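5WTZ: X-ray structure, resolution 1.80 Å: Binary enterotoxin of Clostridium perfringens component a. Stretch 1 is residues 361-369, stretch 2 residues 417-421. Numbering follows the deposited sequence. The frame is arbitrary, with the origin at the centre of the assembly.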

ATOM      1  N   ARG A 361       2.169  -6.778  -0.367  1.00 12.82           N
ATOM      2  CA  ARG A 361       1.153  -5.928   0.250  1.00 14.17           C
ATOM      3  C   ARG A 361      -0.121  -6.119  -0.548  1.00 15.09           C
ATOM      4  O   ARG A 361      -0.321  -5.489  -1.595  1.00 15.20           O
ATOM      5  N   LEU A 362      -0.961  -7.022  -0.046  1.00 13.42           N
ATOM      6  CA  LEU A 362      -2.085  -7.574  -0.798  1.00 13.50           C
ATOM      7  C   LEU A 362      -3.409  -6.903  -0.468  1.00 14.15           C
ATOM      8  O   LEU A 362      -3.820  -6.852   0.700  1.00 17.00           O
ATOM      9  N   HIS A 363      -4.075  -6.410  -1.501  1.00 13.72           N
ATOM     10  CA  HIS A 363      -5.450  -5.925  -1.398  1.00 15.06           C
ATOM     11  C   HIS A 363      -6.370  -7.135  -1.479  1.00 14.56           C
ATOM     12  O   HIS A 363      -6.526  -7.717  -2.555  1.00 15.44           O
ATOM     13  N   LEU A 364      -6.946  -7.513  -0.335  1.00 14.15           N
ATOM     14  CA  LEU A 364      -7.780  -8.699  -0.190  1.00  9.31           C
ATOM     15  C   LEU A 364      -9.249  -8.300  -0.203  1.00 16.68           C
ATOM     16  O   LEU A 364      -9.751  -7.745   0.779  1.00 19.39           O
ATOM     17  N   PRO A 365      -9.955  -8.577  -1.312  1.00 19.06           N
ATOM     18  CA  PRO A 365     -11.313  -8.036  -1.443  1.00 17.15           C
ATOM     19  C   PRO A 365     -12.357  -8.697  -0.544  1.00 15.11           C
ATOM     20  O   PRO A 365     -12.261  -9.882  -0.197  1.00 17.51           O
ATOM     21  N   ASN A 366     -13.340  -7.890  -0.164  1.00 16.78           N
ATOM     22  CA  ASN A 366     -14.645  -8.367   0.288  1.00 21.10           C
ATOM     23  C   ASN A 366     -15.060  -9.588  -0.527  1.00 18.50           C
ATOM     24  O   ASN A 366     -15.034  -9.534  -1.747  1.00 17.35           O
ATOM     25  N   GLY A 367     -15.413 -10.685   0.137  1.00 19.48           N
ATOM     26  CA  GLY A 367     -15.906 -11.860  -0.568  1.00 18.53           C
ATOM     27  C   GLY A 367     -14.885 -12.953  -0.833  1.00 19.11           C
ATOM     28  O   GLY A 367     -15.249 -14.053  -1.271  1.00 19.98           O
ATOM     29  N   SER A 368     -13.615 -12.663  -0.571  1.00 17.56           N
ATOM     30  CA  SER A 368     -12.539 -13.654  -0.710  1.00 13.98           C
ATOM     31  C   SER A 368     -12.702 -14.853   0.237  1.00 14.38           C
ATOM     32  O   SER A 368     -13.077 -14.703   1.403  1.00 13.32           O
ATOM     33  N   ASN A 369     -12.390 -16.045  -0.247  1.00 14.70           N
ATOM     34  CA  ASN A 369     -12.414 -17.217   0.624  1.00 18.60           C
ATOM     35  C   ASN A 369     -11.118 -17.284   1.428  1.00 20.35           C
ATOM     36  O   ASN A 369     -10.109 -17.838   0.971  1.00 16.83           O
ATOM     37  N   ASP A 417       2.868  -4.449  -4.193  1.00 15.59           N
ATOM     38  CA  ASP A 417       1.433  -4.186  -4.097  1.00 11.92           C
ATOM     39  C   ASP A 417       0.697  -5.036  -5.108  1.00 13.85           C
ATOM     40  O   ASP A 417       1.008  -5.000  -6.296  1.00 14.21           O
ATOM     41  N   ALA A 418      -0.271  -5.812  -4.636  1.00 16.17           N
ATOM     42  CA  ALA A 418      -0.995  -6.716  -5.505  1.00 19.70           C
ATOM     43  C   ALA A 418      -2.457  -6.727  -5.114  1.00 17.44           C
ATOM     44  O   ALA A 418      -2.814  -6.321  -4.009  1.00 16.70           O
ATOM     45  N   THR A 419      -3.291  -7.187  -6.037  1.00 18.98           N
ATOM     46  CA  THR A 419      -4.711  -7.412  -5.770  1.00 18.85           C
ATOM     47  C   THR A 419      -5.011  -8.892  -5.939  1.00 17.27           C
ATOM     48  O   THR A 419      -4.617  -9.485  -6.954  1.00 18.42           O
ATOM     49  N   LEU A 420      -5.691  -9.497  -4.964  1.00 14.84           N
ATOM     50  CA  LEU A 420      -6.109 -10.886  -5.096  1.00 15.91           C
ATOM     51  C   LEU A 420      -7.275 -10.974  -6.079  1.00 22.29           C
ATOM     52  O   LEU A 420      -8.308 -10.301  -5.920  1.00 20.94           O
ATOM     53  N   ILE A 421      -7.108 -11.783  -7.120  1.00 20.79           N
ATOM     54  CA  ILE A 421      -8.187 -11.956  -8.085  1.00 24.66           C
ATOM     55  C   ILE A 421      -8.581 -13.433  -8.220  1.00 25.64           C
ATOM     56  O   ILE A 421      -7.786 -14.386  -8.063  1.00 21.14           O
ATOM     57  OXT ILE A 421      -9.752 -13.714  -8.456  1.00 34.25           O
TER

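What fills the apolar centre of the contact? L420, in the t rotamer, points toward the first stretch and loses more surface to it than any other residue. L362, also t, leaves the sheet on the same face as A418, yet its tip bends nearer: its CD1 lies 3.9 Å from CB of L420 and 4.1 Å from CB of A418. L364 starts away, but with chi1 t and chi2 p its end comes nearer, CD1 lying 3.6 Å from CD2 of L420.

How is this cluster closed beyond the strand? P365 points toward L420, its CD 3.9 Å from CB of L420. S368 N donates to O of P365 at 3.1 Å across the turn, and S368 OG adds a second bond to O of P365 at 2.7 Å; that OG of S368 also sits 4.1 Å from CD2 of L420.

What happens on the face shared by R361, H363, D417 and T419? Here polar groups take over. H363 (t) and T419 (m) are joined by water 2, 2.9 Å from ND1 of H363 and donating to OG1 of T419 at 2.9 Å.

What forms the polar edge? R361 (t) and D417 (m) form a two-pronged salt bridge: NE of R361 donates to OD1 of D417 at 2.8 Å, and NH2 of R361 to OD2 of D417 at 3.0 Å. Water 1 lies 2.9 Å from OD1 of D417 and 2.6 Å from O of R361.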

ATOM      1  CB  ARG A 361       1.586  -4.457   0.298  1.00 12.64           C
ATOM      2  CG  ARG A 361       0.549  -3.535   0.967  1.00 14.99           C
ATOM      3  CD  ARG A 361       1.156  -2.222   1.485  1.00 18.26           C
ATOM      4  NE  ARG A 361       1.681  -1.398   0.390  1.00 17.34           N
ATOM      5  CZ  ARG A 361       2.357  -0.260   0.551  1.00 19.45           C
ATOM      6  NH1 ARG A 361       2.623   0.205   1.763  1.00 13.95           N
ATOM      7  NH2 ARG A 361       2.800   0.405  -0.508  1.00 14.22           N
ATOM      8  CB  LEU A 362      -2.198  -9.075  -0.529  1.00 16.89           C
ATOM      9  CG  LEU A 362      -3.320  -9.822  -1.263  1.00 14.35           C
ATOM     10  CD1 LEU A 362      -3.102  -9.860  -2.819  1.00 15.18           C
ATOM     11  CD2 LEU A 362      -3.487 -11.219  -0.650  1.00 12.80           C
ATOM     12  CB  HIS A 363      -5.773  -4.926  -2.512  1.00 17.31           C
ATOM     13  CG  HIS A 363      -7.168  -4.373  -2.448  1.00 25.25           C
ATOM     14  ND1 HIS A 363      -7.756  -3.719  -3.507  1.00 40.49           N
ATOM     15  CD2 HIS A 363      -8.087  -4.377  -1.454  1.00 27.27           C
ATOM     16  CE1 HIS A 363      -8.981  -3.349  -3.172  1.00 35.22           C
ATOM     17  NE2 HIS A 363      -9.208  -3.742  -1.934  1.00 27.39           N
ATOM     18  CB  LEU A 364      -7.429  -9.432   1.120  1.00 12.82           C
ATOM     19  CG  LEU A 364      -8.118 -10.762   1.437  1.00 14.96           C
ATOM     20  CD1 LEU A 364      -7.845 -11.747   0.309  1.00 16.15           C
ATOM     21  CD2 LEU A 364      -7.623 -11.332   2.761  1.00 13.28           C
ATOM     22  CB  PRO A 365     -11.658  -8.294  -2.915  1.00 20.81           C
ATOM     23  CG  PRO A 365     -10.363  -8.563  -3.590  1.00 23.57           C
ATOM     24  CD  PRO A 365      -9.489  -9.205  -2.558  1.00 23.08           C
ATOM     25  CB  ASN A 366     -15.676  -7.242   0.131  1.00 25.92           C
ATOM     26  CG  ASN A 366     -17.022  -7.572   0.716  1.00 34.66           C
ATOM     27  OD1 ASN A 366     -17.452  -8.726   0.736  1.00 45.72           O
ATOM     28  ND2 ASN A 366     -17.730  -6.534   1.164  1.00 39.04           N
ATOM     29  CB  SER A 368     -11.176 -12.988  -0.474  1.00 13.91           C
ATOM     30  OG  SER A 368     -10.976 -11.943  -1.411  1.00 15.17           O
ATOM     31  CB  ASN A 369     -12.638 -18.507  -0.185  1.00 17.74           C
ATOM     32  CG  ASN A 369     -14.002 -18.538  -0.847  1.00 15.24           C
ATOM     33  OD1 ASN A 369     -14.965 -18.005  -0.301  1.00 16.25           O
ATOM     34  ND2 ASN A 369     -14.093 -19.155  -2.028  1.00 14.63           N
ATOM     35  CB  ASP A 417       1.139  -2.708  -4.333  1.00 18.33           C
ATOM     36  CG  ASP A 417       1.400  -1.872  -3.102  1.00 21.12           C
ATOM     37  OD1 ASP A 417       0.564  -1.900  -2.176  1.00 15.33           O
ATOM     38  OD2 ASP A 417       2.443  -1.202  -3.060  1.00 20.59           O
ATOM     39  CB  ALA A 418      -0.417  -8.130  -5.426  1.00 15.07           C
ATOM     40  CB  THR A 419      -5.589  -6.586  -6.716  1.00 17.96           C
ATOM     41  OG1 THR A 419      -5.239  -5.191  -6.603  1.00 22.36           O
ATOM     42  CG2 THR A 419      -7.080  -6.792  -6.416  1.00 17.15           C
ATOM     43  CB  LEU A 420      -6.509 -11.499  -3.738  1.00 16.70           C
ATOM     44  CG  LEU A 420      -6.587 -13.043  -3.778  1.00 22.54           C
ATOM     45  CD1 LEU A 420      -5.188 -13.661  -3.659  1.00 19.48           C
ATOM     46  CD2 LEU A 420      -7.525 -13.666  -2.734  1.00 20.08           C
ATOM     47  CB  ILE A 421      -7.826 -11.372  -9.474  1.00 28.89           C
ATOM     48  CG1 ILE A 421      -6.626 -12.080 -10.082  1.00 29.62           C
ATOM     49  CG2 ILE A 421      -7.575  -9.846  -9.413  1.00 23.52           C
ATOM     50  CD1 ILE A 421      -6.430 -11.704 -11.520  1.00 39.72           C
TER
HETATM   51  O   HOH W   1      -1.817  -3.479  -2.278  1.00 17.17           O
HETATM   52  O   HOH W   2      -5.746  -2.665  -5.249  1.00 15.30           O